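Long-range contacts in glutamate--LysW ligase ArgX (Sulfolobus tokodaii, PDB 3VPB), which probably catalyses the ATP-dependent joining of the amino group of glutamate to the gamma-carboxyl group of the C-terminal glutamate of the carrier protein LysW, a step of arginine biosynthesis: residues 86-91 and 127-132; 100-105 and 247-252; 104-109 and 163-168; 123-128 and 135-140. All coordinates share one frame; numbering follows the deposited sequence. Where two conformers were deposited one is given.

Contact 1 (86-91 and 127-132). With ADP (adenosine-5'-diphosphate), chain L; SO4 (sulfate ion), chain P.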
# COMPACT_ATOMS: atom_id res chain seq x y z
N ASP B 86 -4.77 -5.60 -19.15
CA ASP B 86 -3.36 -5.82 -18.87
C ASP B 86 -2.51 -5.60 -20.11
O ASP B 86 -2.60 -6.38 -21.08
CB ASP B 86 -3.15 -7.21 -18.33
CG ASP B 86 -1.77 -7.38 -17.73
OD1 ASP B 86 -1.71 -7.54 -16.51
OD2 ASP B 86 -0.76 -7.32 -18.50
N LYS B 87 -1.72 -4.53 -20.11
CA LYS B 87 -0.93 -4.16 -21.28
C LYS B 87 0.06 -5.22 -21.72
O LYS B 87 0.26 -5.40 -22.92
CB LYS B 87 -0.23 -2.82 -21.09
CG LYS B 87 -1.21 -1.65 -21.00
CD LYS B 87 -0.47 -0.32 -21.12
CE LYS B 87 -1.47 0.85 -21.14
NZ LYS B 87 -2.07 1.03 -19.78
N ILE B 88 0.65 -5.97 -20.78
CA ILE B 88 1.60 -7.04 -21.16
C ILE B 88 0.87 -8.18 -21.87
O ILE B 88 1.36 -8.69 -22.89
CB ILE B 88 2.44 -7.54 -19.95
CG1 ILE B 88 3.37 -6.42 -19.46
CG2 ILE B 88 3.23 -8.86 -20.31
CD1 ILE B 88 4.01 -6.66 -18.10
N LEU B 89 -0.29 -8.56 -21.34
CA LEU B 89 -1.09 -9.63 -21.98
C LEU B 89 -1.58 -9.20 -23.37
O LEU B 89 -1.61 -10.01 -24.31
CB LEU B 89 -2.27 -10.02 -21.07
CG LEU B 89 -1.87 -10.50 -19.67
CD1 LEU B 89 -3.12 -11.03 -19.05
CD2 LEU B 89 -0.76 -11.57 -19.71
N THR B 90 -1.97 -7.93 -23.48
CA THR B 90 -2.39 -7.35 -24.77
C THR B 90 -1.23 -7.38 -25.76
O THR B 90 -1.37 -7.86 -26.89
CB THR B 90 -2.90 -5.91 -24.60
OG1 THR B 90 -4.12 -5.93 -23.86
CG2 THR B 90 -3.15 -5.25 -25.94
N TYR B 91 -0.07 -6.86 -25.35
CA TYR B 91 1.10 -6.83 -26.25
C TYR B 91 1.48 -8.26 -26.65
O TYR B 91 1.84 -8.50 -27.81
CB TYR B 91 2.31 -6.14 -25.60
CG TYR B 91 2.21 -4.63 -25.49
CD1 TYR B 91 2.70 -3.98 -24.35
CD2 TYR B 91 1.65 -3.85 -26.50
CE1 TYR B 91 2.64 -2.60 -24.22
CE2 TYR B 91 1.56 -2.47 -26.39
CZ TYR B 91 2.07 -1.85 -25.25
OH TYR B 91 2.01 -0.50 -25.15
N LYS B 127 5.97 2.25 -18.26
CA LYS B 127 4.65 2.27 -17.67
C LYS B 127 4.30 0.89 -17.13
O LYS B 127 4.86 -0.11 -17.58
CB LYS B 127 3.60 2.78 -18.68
CG LYS B 127 3.45 1.84 -19.90
CD LYS B 127 2.76 2.56 -21.07
CE LYS B 127 2.67 1.63 -22.28
NZ LYS B 127 2.23 2.43 -23.50
N PRO B 128 3.39 0.84 -16.16
CA PRO B 128 3.01 -0.48 -15.63
C PRO B 128 1.96 -1.13 -16.54
O PRO B 128 1.34 -0.42 -17.35
CB PRO B 128 2.40 -0.15 -14.27
CG PRO B 128 2.76 1.27 -13.96
CD PRO B 128 2.91 1.95 -15.31
N PRO B 129 1.72 -2.44 -16.39
CA PRO B 129 0.72 -3.12 -17.20
C PRO B 129 -0.71 -2.78 -16.83
O PRO B 129 -1.60 -2.94 -17.65
CB PRO B 129 1.02 -4.61 -16.96
CG PRO B 129 1.64 -4.66 -15.60
CD PRO B 129 2.45 -3.37 -15.51
N ILE B 130 -0.94 -2.34 -15.60
CA ILE B 130 -2.28 -1.92 -15.21
C ILE B 130 -2.30 -0.44 -14.97
O ILE B 130 -1.28 0.16 -14.59
CB ILE B 130 -2.82 -2.68 -13.96
CG1 ILE B 130 -1.77 -2.74 -12.84
CG2 ILE B 130 -3.31 -4.06 -14.36
CD1 ILE B 130 -2.31 -3.36 -11.56
N GLY B 131 -3.45 0.16 -15.24
CA GLY B 131 -3.64 1.57 -15.08
C GLY B 131 -4.38 2.11 -16.28
O GLY B 131 -4.52 1.42 -17.31
N SER B 132 -4.86 3.33 -16.13
CA SER B 132 -5.59 4.03 -17.16
C SER B 132 -5.38 5.50 -16.87
O SER B 132 -4.73 5.85 -15.88
CB SER B 132 -7.07 3.64 -17.07
OG SER B 132 -7.83 4.25 -18.08
PB ADP L . -3.28 4.47 -20.30
O1B ADP L . -3.95 3.14 -20.24
O2B ADP L . -3.96 5.51 -21.18
O3B ADP L . -2.85 5.04 -18.98
PA ADP L . -1.32 4.52 -22.44
O1A ADP L . -0.24 3.47 -22.72
O2A ADP L . -2.47 4.78 -23.38
O3A ADP L . -1.85 4.15 -20.97
O5' ADP L . -0.52 5.90 -22.21
C5' ADP L . -1.16 7.15 -21.96
C4' ADP L . -0.58 8.21 -22.87
O4' ADP L . 0.84 8.22 -22.72
C3' ADP L . -0.84 7.87 -24.34
O3' ADP L . -2.07 8.44 -24.79
C2' ADP L . 0.34 8.51 -25.04
O2' ADP L . 0.12 9.91 -25.23
C1' ADP L . 1.44 8.36 -24.02
N9 ADP L . 2.24 7.15 -24.29
C8 ADP L . 2.14 5.93 -23.69
N7 ADP L . 3.09 5.13 -24.18
C5 ADP L . 3.80 5.83 -25.09
C6 ADP L . 4.92 5.56 -26.00
N6 ADP L . 5.51 4.35 -26.00
N1 ADP L . 5.39 6.58 -26.77
C2 ADP L . 4.83 7.80 -26.77
N3 ADP L . 3.77 8.09 -25.98
C4 ADP L . 3.24 7.15 -25.15
S SO4 P . -7.24 5.36 -21.47
O1 SO4 P . -6.76 4.28 -20.60
O2 SO4 P . -7.39 6.56 -20.66
O3 SO4 P . -6.38 5.63 -22.64
O4 SO4 P . -8.59 5.03 -21.92
O HOH W 1 -3.75 -1.11 -18.87
O HOH W 2 -0.09 1.73 -18.12
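P129 lies against the first turn of helix 87-96, and its carbonyl O takes the N-H of K87 at 2.9 Å, in the carbonyl plane, on a lone pair and almost straight (177°). The ring of P129 runs alongside D86 and I88: its CB is 3.6 Å from OD2 of D86 and 3.8 Å from CD1 of I88. D86 is the N-cap of the helix, OD2 accepting the N-H of L89, while OD1 is bonded by Y62 of the second subunit. This is the nucleotide site of an ATP-grasp enzyme, where the two lysines cross at about a right angle, CD of K87 3.9 Å from CE of K127. K87 bends at its last bond (chi4 72°), which turns NZ to O1B of ADP at 2.9 Å; one water joins NZ to the carbonyl O of P128. An alanine in place of K87 would probably leave O1B without this ammonium donor and open a gap beside the K127 chain. K127 stays extended beyond CG, and its NZ bonds O1A of ADP at 2.8 Å and adenine N7 at 2.9 Å. This NZ is held by N249 and Q167, and weakly by OH of Y91, itself bonded by NE2 of Q167.

Contact 2 (100-105 and 247-252). With ZN (zinc ion), chain O; MG (magnesium ion), chain N; ADP (adenosine-5'-diphosphate), chain L.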
# COMPACT_ATOMS: atom_id res chain seq x y z
N PRO B 100 1.77 -4.33 -35.15
CA PRO B 100 2.91 -3.55 -34.69
C PRO B 100 2.59 -2.92 -33.34
O PRO B 100 1.47 -2.44 -33.13
CB PRO B 100 3.06 -2.47 -35.78
CG PRO B 100 1.66 -2.30 -36.26
CD PRO B 100 1.13 -3.71 -36.32
N ILE B 101 3.53 -3.04 -32.41
CA ILE B 101 3.40 -2.49 -31.07
C ILE B 101 4.68 -1.74 -30.81
O ILE B 101 5.68 -1.93 -31.51
CB ILE B 101 3.20 -3.63 -29.99
CG1 ILE B 101 4.46 -4.51 -29.90
CG2 ILE B 101 1.88 -4.40 -30.28
CD1 ILE B 101 4.53 -5.49 -28.69
N PRO B 102 4.69 -0.85 -29.80
CA PRO B 102 5.99 -0.20 -29.60
C PRO B 102 7.07 -1.21 -29.22
O PRO B 102 6.78 -2.20 -28.55
CB PRO B 102 5.73 0.74 -28.41
CG PRO B 102 4.23 0.94 -28.39
CD PRO B 102 3.67 -0.39 -28.85
N ASP B 103 8.30 -0.97 -29.66
CA ASP B 103 9.40 -1.88 -29.29
C ASP B 103 9.52 -1.91 -27.77
O ASP B 103 9.74 -0.87 -27.17
CB ASP B 103 10.71 -1.38 -29.89
CG ASP B 103 10.80 -1.65 -31.38
OD1 ASP B 103 9.98 -2.42 -31.92
OD2 ASP B 103 11.73 -1.11 -32.01
N SER B 104 9.35 -3.08 -27.15
CA SER B 104 9.15 -3.10 -25.69
C SER B 104 10.00 -4.16 -25.02
O SER B 104 10.28 -5.18 -25.63
CB SER B 104 7.71 -3.39 -25.33
OG SER B 104 6.82 -2.45 -25.88
N ILE B 105 10.40 -3.89 -23.78
CA ILE B 105 11.13 -4.86 -22.97
C ILE B 105 10.44 -4.88 -21.61
O ILE B 105 10.04 -3.84 -21.09
CB ILE B 105 12.60 -4.45 -22.77
CG1 ILE B 105 13.32 -4.28 -24.11
CG2 ILE B 105 13.35 -5.50 -21.92
CD1 ILE B 105 14.73 -3.67 -23.95
N VAL B 247 1.07 2.20 -34.91
CA VAL B 247 1.55 1.25 -33.91
C VAL B 247 0.46 1.18 -32.85
O VAL B 247 0.02 2.22 -32.34
CB VAL B 247 2.90 1.78 -33.31
CG1 VAL B 247 3.43 0.83 -32.29
CG2 VAL B 247 3.96 1.94 -34.39
N VAL B 248 0.02 -0.03 -32.51
CA VAL B 248 -1.02 -0.17 -31.47
C VAL B 248 -0.38 -0.10 -30.09
O VAL B 248 0.55 -0.87 -29.78
CB VAL B 248 -1.84 -1.47 -31.63
CG1 VAL B 248 -2.93 -1.55 -30.55
CG2 VAL B 248 -2.46 -1.52 -33.02
N ASN B 249 -0.85 0.85 -29.29
CA ASN B 249 -0.35 1.06 -27.96
C ASN B 249 -1.13 0.31 -26.87
O ASN B 249 -0.53 -0.21 -25.93
CB ASN B 249 -0.35 2.55 -27.68
CG ASN B 249 0.35 2.92 -26.40
OD1 ASN B 249 1.32 2.27 -25.99
ND2 ASN B 249 -0.13 3.97 -25.75
N GLU B 250 -2.45 0.31 -26.95
CA GLU B 250 -3.26 -0.46 -25.99
C GLU B 250 -4.68 -0.61 -26.47
O GLU B 250 -5.09 0.03 -27.43
CB GLU B 250 -3.26 0.18 -24.61
CG GLU B 250 -3.97 1.54 -24.55
CD GLU B 250 -4.49 1.85 -23.16
OE1 GLU B 250 -4.89 3.02 -22.92
OE2 GLU B 250 -4.55 0.90 -22.33
N LEU B 251 -5.43 -1.47 -25.78
CA LEU B 251 -6.87 -1.56 -25.95
C LEU B 251 -7.51 -1.40 -24.60
O LEU B 251 -6.87 -1.64 -23.59
CB LEU B 251 -7.28 -2.91 -26.56
CG LEU B 251 -7.01 -3.03 -28.07
CD1 LEU B 251 -5.62 -3.59 -28.34
CD2 LEU B 251 -8.06 -3.86 -28.76
N ASN B 252 -8.77 -0.96 -24.55
CA ASN B 252 -9.43 -0.77 -23.27
C ASN B 252 -10.79 -1.44 -23.25
O ASN B 252 -11.55 -1.32 -24.21
CB ASN B 252 -9.56 0.72 -22.96
CG ASN B 252 -8.20 1.44 -22.95
OD1 ASN B 252 -7.49 1.43 -21.94
ND2 ASN B 252 -7.85 2.07 -24.07
ZN ZN O . -5.66 2.56 -20.99
MG MG N . -4.42 5.04 -23.20
PB ADP L . -3.28 4.47 -20.30
O1B ADP L . -3.95 3.14 -20.24
O2B ADP L . -3.96 5.51 -21.18
O3B ADP L . -2.85 5.04 -18.98
PA ADP L . -1.32 4.52 -22.44
O1A ADP L . -0.24 3.47 -22.72
O2A ADP L . -2.47 4.78 -23.38
O3A ADP L . -1.85 4.15 -20.97
O5' ADP L . -0.52 5.90 -22.21
C5' ADP L . -1.16 7.15 -21.96
C4' ADP L . -0.58 8.21 -22.87
O4' ADP L . 0.84 8.22 -22.72
C3' ADP L . -0.84 7.87 -24.34
O3' ADP L . -2.07 8.44 -24.79
C2' ADP L . 0.34 8.51 -25.04
O2' ADP L . 0.12 9.91 -25.23
C1' ADP L . 1.44 8.36 -24.02
N9 ADP L . 2.24 7.15 -24.29
C8 ADP L . 2.14 5.93 -23.69
N7 ADP L . 3.09 5.13 -24.18
C5 ADP L . 3.80 5.83 -25.09
C6 ADP L . 4.92 5.56 -26.00
N6 ADP L . 5.51 4.35 -26.00
N1 ADP L . 5.39 6.58 -26.77
C2 ADP L . 4.83 7.80 -26.77
N3 ADP L . 3.77 8.09 -25.98
C4 ADP L . 3.24 7.15 -25.15
O HOH W 3 -4.24 7.10 -23.69
O HOH W 4 -6.15 1.31 -19.38
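V248 N donates to the carbonyl O of P100 at 2.9 Å, tilted 31° from the carbonyl plane with an N-H...O angle of 157°; no other hydrogen bond joins the two segments. Next to it V247 packs on the backbone. CG1 of V247 stands anti to its own backbone N (chi1 -179°) and rests tightly over the flat face of the I101-P102 peptide. The distance from CG1 of V247 to C of I101 is 3.2 Å. The carbonyl O of V248 is buried without a polar partner and is met by C-H groups instead: CA of I101 lies 3.5 Å from it, in CA-H...O geometry, and CD of P102 3.3 Å. The ring of P102 also touches N249, crossing that side chain at about a right angle. Beyond this point strand 245-252 departs from the loop and runs to the nucleotide. N249 and E250 both face D237 on strand 233-241, a classic beta bulge. OD1 of N249 accepts from NZ of K127, and its ND2 reaches O1A of ADP in a weak bond of 3.1 Å. E250, beside it in the bulge, goes to the metals: OE1 bridges the magnesium ion at 2.1 Å and the zinc ion at 2.1 Å. OE2 also binds zinc, as does OD1 of N252 at 2.4 Å. D237 shares the magnesium ion, and zinc here probably takes the place of the second magnesium ion. The strand thus carries the two-metal site of the ATP-grasp fold, where acidic and amide side chains hold the cations against the phosphates.

Contact 3 (104-109 and 163-168). With ADP (adenosine-5'-diphosphate), chain L.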
# COMPACT_ATOMS: atom_id res chain seq x y z
N SER B 104 9.35 -3.08 -27.15
CA SER B 104 9.15 -3.10 -25.69
C SER B 104 10.00 -4.16 -25.02
O SER B 104 10.28 -5.18 -25.63
CB SER B 104 7.71 -3.39 -25.33
OG SER B 104 6.82 -2.45 -25.88
N ILE B 105 10.40 -3.89 -23.78
CA ILE B 105 11.13 -4.86 -22.97
C ILE B 105 10.44 -4.88 -21.61
O ILE B 105 10.04 -3.84 -21.09
CB ILE B 105 12.60 -4.45 -22.77
CG1 ILE B 105 13.32 -4.28 -24.11
CG2 ILE B 105 13.35 -5.50 -21.92
CD1 ILE B 105 14.73 -3.67 -23.95
N ILE B 106 10.26 -6.07 -21.05
CA ILE B 106 9.58 -6.21 -19.77
C ILE B 106 10.60 -6.45 -18.67
O ILE B 106 11.49 -7.30 -18.81
CB ILE B 106 8.55 -7.36 -19.82
CG1 ILE B 106 7.54 -7.09 -20.93
CG2 ILE B 106 7.84 -7.54 -18.46
CD1 ILE B 106 6.95 -5.64 -20.96
N ALA B 107 10.47 -5.69 -17.58
CA ALA B 107 11.39 -5.78 -16.46
C ALA B 107 10.58 -6.03 -15.18
O ALA B 107 9.71 -5.22 -14.81
CB ALA B 107 12.17 -4.47 -16.34
N LEU B 108 10.88 -7.13 -14.50
CA LEU B 108 10.05 -7.56 -13.38
C LEU B 108 10.69 -7.35 -12.01
O LEU B 108 10.30 -8.02 -11.03
CB LEU B 108 9.59 -9.01 -13.56
CG LEU B 108 8.88 -9.26 -14.90
CD1 LEU B 108 8.68 -10.75 -15.12
CD2 LEU B 108 7.51 -8.52 -15.01
N SER B 109 11.65 -6.45 -11.95
CA SER B 109 12.28 -6.04 -10.69
C SER B 109 13.01 -4.72 -10.91
O SER B 109 13.23 -4.33 -12.03
CB SER B 109 13.29 -7.12 -10.21
OG SER B 109 14.41 -7.17 -11.08
N ALA B 163 5.83 -4.26 -12.24
CA ALA B 163 6.28 -4.76 -13.52
C ALA B 163 6.46 -3.55 -14.44
O ALA B 163 5.57 -2.70 -14.51
CB ALA B 163 5.26 -5.72 -14.10
N HIS B 164 7.59 -3.46 -15.12
CA HIS B 164 7.87 -2.31 -15.96
C HIS B 164 7.77 -2.70 -17.43
O HIS B 164 8.48 -3.61 -17.86
CB HIS B 164 9.30 -1.82 -15.77
CG HIS B 164 9.62 -1.37 -14.38
ND1 HIS B 164 9.91 -0.06 -14.08
CD2 HIS B 164 9.79 -2.06 -13.23
CE1 HIS B 164 10.21 0.05 -12.80
NE2 HIS B 164 10.13 -1.15 -12.25
N ILE B 165 6.97 -1.94 -18.18
CA ILE B 165 6.99 -2.02 -19.64
C ILE B 165 7.87 -0.87 -20.12
O ILE B 165 7.48 0.29 -20.02
CB ILE B 165 5.60 -1.89 -20.27
CG1 ILE B 165 4.63 -2.91 -19.63
CG2 ILE B 165 5.69 -2.10 -21.79
CD1 ILE B 165 3.15 -2.74 -20.10
N VAL B 166 9.05 -1.20 -20.62
CA VAL B 166 10.03 -0.21 -21.02
C VAL B 166 10.03 -0.16 -22.53
O VAL B 166 10.39 -1.14 -23.17
CB VAL B 166 11.42 -0.64 -20.53
CG1 VAL B 166 12.50 0.35 -21.00
CG2 VAL B 166 11.43 -0.81 -18.97
N GLN B 167 9.66 0.97 -23.12
CA GLN B 167 9.48 0.97 -24.57
C GLN B 167 9.93 2.23 -25.26
O GLN B 167 10.19 3.26 -24.63
CB GLN B 167 8.02 0.63 -24.95
CG GLN B 167 6.97 1.23 -24.07
CD GLN B 167 5.53 1.08 -24.58
OE1 GLN B 167 4.82 2.06 -24.60
NE2 GLN B 167 5.08 -0.15 -24.95
N GLU B 168 10.05 2.12 -26.57
CA GLU B 168 10.44 3.28 -27.38
C GLU B 168 9.40 4.38 -27.23
O GLU B 168 8.21 4.12 -27.08
CB GLU B 168 10.60 2.88 -28.85
CG GLU B 168 9.35 2.33 -29.47
CD GLU B 168 9.50 2.08 -30.97
OE1 GLU B 168 10.16 2.91 -31.66
OE2 GLU B 168 8.95 1.06 -31.45
PB ADP L . -3.28 4.47 -20.30
O1B ADP L . -3.95 3.14 -20.24
O2B ADP L . -3.96 5.51 -21.18
O3B ADP L . -2.85 5.04 -18.98
PA ADP L . -1.32 4.52 -22.44
O1A ADP L . -0.24 3.47 -22.72
O2A ADP L . -2.47 4.78 -23.38
O3A ADP L . -1.85 4.15 -20.97
O5' ADP L . -0.52 5.90 -22.21
C5' ADP L . -1.16 7.15 -21.96
C4' ADP L . -0.58 8.21 -22.87
O4' ADP L . 0.84 8.22 -22.72
C3' ADP L . -0.84 7.87 -24.34
O3' ADP L . -2.07 8.44 -24.79
C2' ADP L . 0.34 8.51 -25.04
O2' ADP L . 0.12 9.91 -25.23
C1' ADP L . 1.44 8.36 -24.02
N9 ADP L . 2.24 7.15 -24.29
C8 ADP L . 2.14 5.93 -23.69
N7 ADP L . 3.09 5.13 -24.18
C5 ADP L . 3.80 5.83 -25.09
C6 ADP L . 4.92 5.56 -26.00
N6 ADP L . 5.51 4.35 -26.00
N1 ADP L . 5.39 6.58 -26.77
C2 ADP L . 4.83 7.80 -26.77
N3 ADP L . 3.77 8.09 -25.98
C4 ADP L . 3.24 7.15 -25.15
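Q167 has CG between its backbone N and carbonyl carbon (chi1 39°) and CD anti to CA (chi2 171°). NE2 of Q167 donates to OG of S104 at 3.0 Å, tilted from the amide plane. The two residues are a non-hydrogen-bonded pair of the antiparallel ladder of strands 104-107 and 164-168, in the four-stranded sheet beside the adenine in this ATP-grasp fold. OG of S104 in turn donates to the carbonyl O of P102. I105 with V166 and A107 with H164 are the hydrogen-bonded pairs, each joined by two backbone bonds, such as I105 N to V166 O at 2.8 Å. On the face shared by S104, I106, I165 and Q167, which looks to helix 87-96, CD1 of I106 folds back (chi2 -48°) to lie 3.8 Å from CG1 of I165. On the other face CB of A107 meets CB of H164, and A107 O lies near the plane of the imidazole at its edge; ND1 of H164 is bonded by D126. I105 and I106 also pair with a strand of the second subunit, continuing the sheet. The N6 amino group of ADP donates twice, to OE1 of Q167 at 2.8 Å and to the carbonyl O of E168 at 2.9 Å.

Contact 4 (123-128 and 135-140). With ADP (adenosine-5'-diphosphate), chain L.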
# COMPACT_ATOMS: atom_id res chain seq x y z
N PRO B 123 15.69 8.48 -25.00
CA PRO B 123 14.60 8.47 -24.01
C PRO B 123 13.76 7.23 -24.18
O PRO B 123 13.80 6.58 -25.25
CB PRO B 123 13.77 9.69 -24.39
CG PRO B 123 13.92 9.73 -25.90
CD PRO B 123 15.38 9.41 -26.11
N LEU B 124 12.98 6.92 -23.16
CA LEU B 124 12.07 5.79 -23.21
C LEU B 124 10.82 6.10 -22.40
O LEU B 124 10.79 7.03 -21.59
CB LEU B 124 12.75 4.51 -22.68
CG LEU B 124 13.41 4.50 -21.32
CD1 LEU B 124 12.37 4.14 -20.24
CD2 LEU B 124 14.56 3.45 -21.36
N ILE B 125 9.78 5.29 -22.61
CA ILE B 125 8.59 5.31 -21.76
C ILE B 125 8.61 4.07 -20.86
O ILE B 125 8.92 3.00 -21.29
CB ILE B 125 7.30 5.34 -22.64
CG1 ILE B 125 7.19 6.72 -23.30
CG2 ILE B 125 6.01 4.91 -21.86
CD1 ILE B 125 6.48 7.81 -22.45
N ASP B 126 8.34 4.26 -19.57
CA ASP B 126 8.21 3.13 -18.64
C ASP B 126 6.82 3.25 -18.02
O ASP B 126 6.49 4.24 -17.37
CB ASP B 126 9.30 3.21 -17.57
CG ASP B 126 9.25 2.06 -16.57
OD1 ASP B 126 8.17 1.46 -16.40
OD2 ASP B 126 10.29 1.79 -15.91
N LYS B 127 5.97 2.25 -18.26
CA LYS B 127 4.65 2.27 -17.67
C LYS B 127 4.30 0.89 -17.13
O LYS B 127 4.86 -0.11 -17.58
CB LYS B 127 3.60 2.78 -18.68
CG LYS B 127 3.45 1.84 -19.90
CD LYS B 127 2.76 2.56 -21.07
CE LYS B 127 2.67 1.63 -22.28
NZ LYS B 127 2.23 2.43 -23.50
N PRO B 128 3.39 0.84 -16.16
CA PRO B 128 3.01 -0.48 -15.63
C PRO B 128 1.96 -1.13 -16.54
O PRO B 128 1.34 -0.42 -17.35
CB PRO B 128 2.40 -0.15 -14.27
CG PRO B 128 2.76 1.27 -13.96
CD PRO B 128 2.91 1.95 -15.31
N ARG B 135 -2.00 7.18 -15.82
CA ARG B 135 -1.46 7.03 -14.47
C ARG B 135 -0.15 6.20 -14.48
O ARG B 135 -0.13 5.09 -15.01
CB ARG B 135 -2.51 6.36 -13.57
CG ARG B 135 -2.34 6.63 -12.09
CD ARG B 135 -3.62 6.30 -11.30
NE ARG B 135 -4.12 4.97 -11.67
CZ ARG B 135 -5.27 4.74 -12.30
NH1 ARG B 135 -6.06 5.76 -12.64
NH2 ARG B 135 -5.60 3.50 -12.61
N LEU B 136 0.91 6.79 -13.90
CA LEU B 136 2.28 6.23 -13.83
C LEU B 136 2.96 5.94 -15.17
O LEU B 136 3.95 5.18 -15.22
CB LEU B 136 2.31 4.93 -12.99
CG LEU B 136 1.58 4.94 -11.67
CD1 LEU B 136 1.69 3.56 -10.99
CD2 LEU B 136 2.20 6.03 -10.81
N VAL B 137 2.46 6.54 -16.25
CA VAL B 137 3.14 6.43 -17.56
C VAL B 137 4.25 7.48 -17.52
O VAL B 137 3.98 8.69 -17.47
CB VAL B 137 2.20 6.70 -18.75
CG1 VAL B 137 2.96 6.65 -20.10
CG2 VAL B 137 1.03 5.68 -18.76
N SER B 138 5.49 7.03 -17.53
CA SER B 138 6.60 7.91 -17.20
C SER B 138 7.54 8.04 -18.38
O SER B 138 7.89 7.04 -19.02
CB SER B 138 7.38 7.34 -16.05
OG SER B 138 6.59 7.31 -14.89
N LEU B 139 7.92 9.28 -18.67
CA LEU B 139 8.91 9.59 -19.69
C LEU B 139 10.28 9.58 -19.00
O LEU B 139 10.48 10.32 -18.01
CB LEU B 139 8.57 10.96 -20.36
CG LEU B 139 9.39 11.46 -21.57
CD1 LEU B 139 9.48 10.40 -22.67
CD2 LEU B 139 8.87 12.79 -22.14
N ILE B 140 11.18 8.73 -19.47
CA ILE B 140 12.51 8.58 -18.86
C ILE B 140 13.60 8.98 -19.85
O ILE B 140 13.80 8.36 -20.90
CB ILE B 140 12.75 7.17 -18.30
CG1 ILE B 140 11.65 6.84 -17.26
CG2 ILE B 140 14.15 7.08 -17.64
CD1 ILE B 140 11.69 5.47 -16.74
PB ADP L . -3.28 4.47 -20.30
O1B ADP L . -3.95 3.14 -20.24
O2B ADP L . -3.96 5.51 -21.18
O3B ADP L . -2.85 5.04 -18.98
PA ADP L . -1.32 4.52 -22.44
O1A ADP L . -0.24 3.47 -22.72
O2A ADP L . -2.47 4.78 -23.38
O3A ADP L . -1.85 4.15 -20.97
O5' ADP L . -0.52 5.90 -22.21
C5' ADP L . -1.16 7.15 -21.96
C4' ADP L . -0.58 8.21 -22.87
O4' ADP L . 0.84 8.22 -22.72
C3' ADP L . -0.84 7.87 -24.34
O3' ADP L . -2.07 8.44 -24.79
C2' ADP L . 0.34 8.51 -25.04
O2' ADP L . 0.12 9.91 -25.23
C1' ADP L . 1.44 8.36 -24.02
N9 ADP L . 2.24 7.15 -24.29
C8 ADP L . 2.14 5.93 -23.69
N7 ADP L . 3.09 5.13 -24.18
C5 ADP L . 3.80 5.83 -25.09
C6 ADP L . 4.92 5.56 -26.00
N6 ADP L . 5.51 4.35 -26.00
N1 ADP L . 5.39 6.58 -26.77
C2 ADP L . 4.83 7.80 -26.77
N3 ADP L . 3.77 8.09 -25.98
C4 ADP L . 3.24 7.15 -25.15
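L124 and I140, then D126 and S138, trade backbone hydrogen bonds in both directions. The bond from I140 N to L124 O is the shortest at 2.7 Å and points nearly along the C=O axis, whereas S138 N reaches D126 O at 3.0 Å, tilted 35° from the carbonyl plane. Between the two pairs, the CA-H of I125 points to S138 O. The apolar contacts divide between the two faces. On one, L124 and I140 lie side by side, CD1 of L124 3.6 Å from CB of I140; CD1 of I140 goes on to CB of D126 at 3.4 Å. On the other, I125 meets both V137 and L139, its CG2 3.9 Å from CG1 of V137. Strands 124-127 and 138-140 form a beta hairpin whose glycine-containing connection, residues 128-137, carries ATP-binding residues and reaches the phosphates, as in other ATP-grasp enzymes. Near its base P128 and L136 cross at about a right angle, CG of P128 to CB of L136. Besides K127, I125 and V137 touch the ligand: CG1 of I125 is 3.7 Å from adenine C6, and CG1 of V137 is 3.7 Å from O4' of the ribose. An alanine in place of I125 would probably open a gap beside the adenine and take an apolar neighbour from V137 and L139. The polar ends turn to outside partners: D126 is held by Y117 and by a salt bridge to R153, OG of S138 by T148 of the third subunit, and R135 by backbone oxygens of E52 and W54 of the LysW chain.

Overall arrangement
From the N terminus, helix 87-96 comes first: contact 1 closes the loop from it to the chain just after strand 124-127. Contacts 2 and 3 then start from one stretch, sharing S104 and I105, and each crosses contact 1. Contact 3 reaches forward to strand 164-168, contact 2 much farther to strand 245-252. Contact 4, the short hairpin 123-140, lies within both loops and shares K127 and P128 with contact 1. Contacts 3 and 4 are two strand pairs of one four-stranded sheet, joined where 164-168 pairs with 124-127. Contact 2 ties the loop entering that sheet to an edge strand of the five-stranded one, and all four contacts touch ADP.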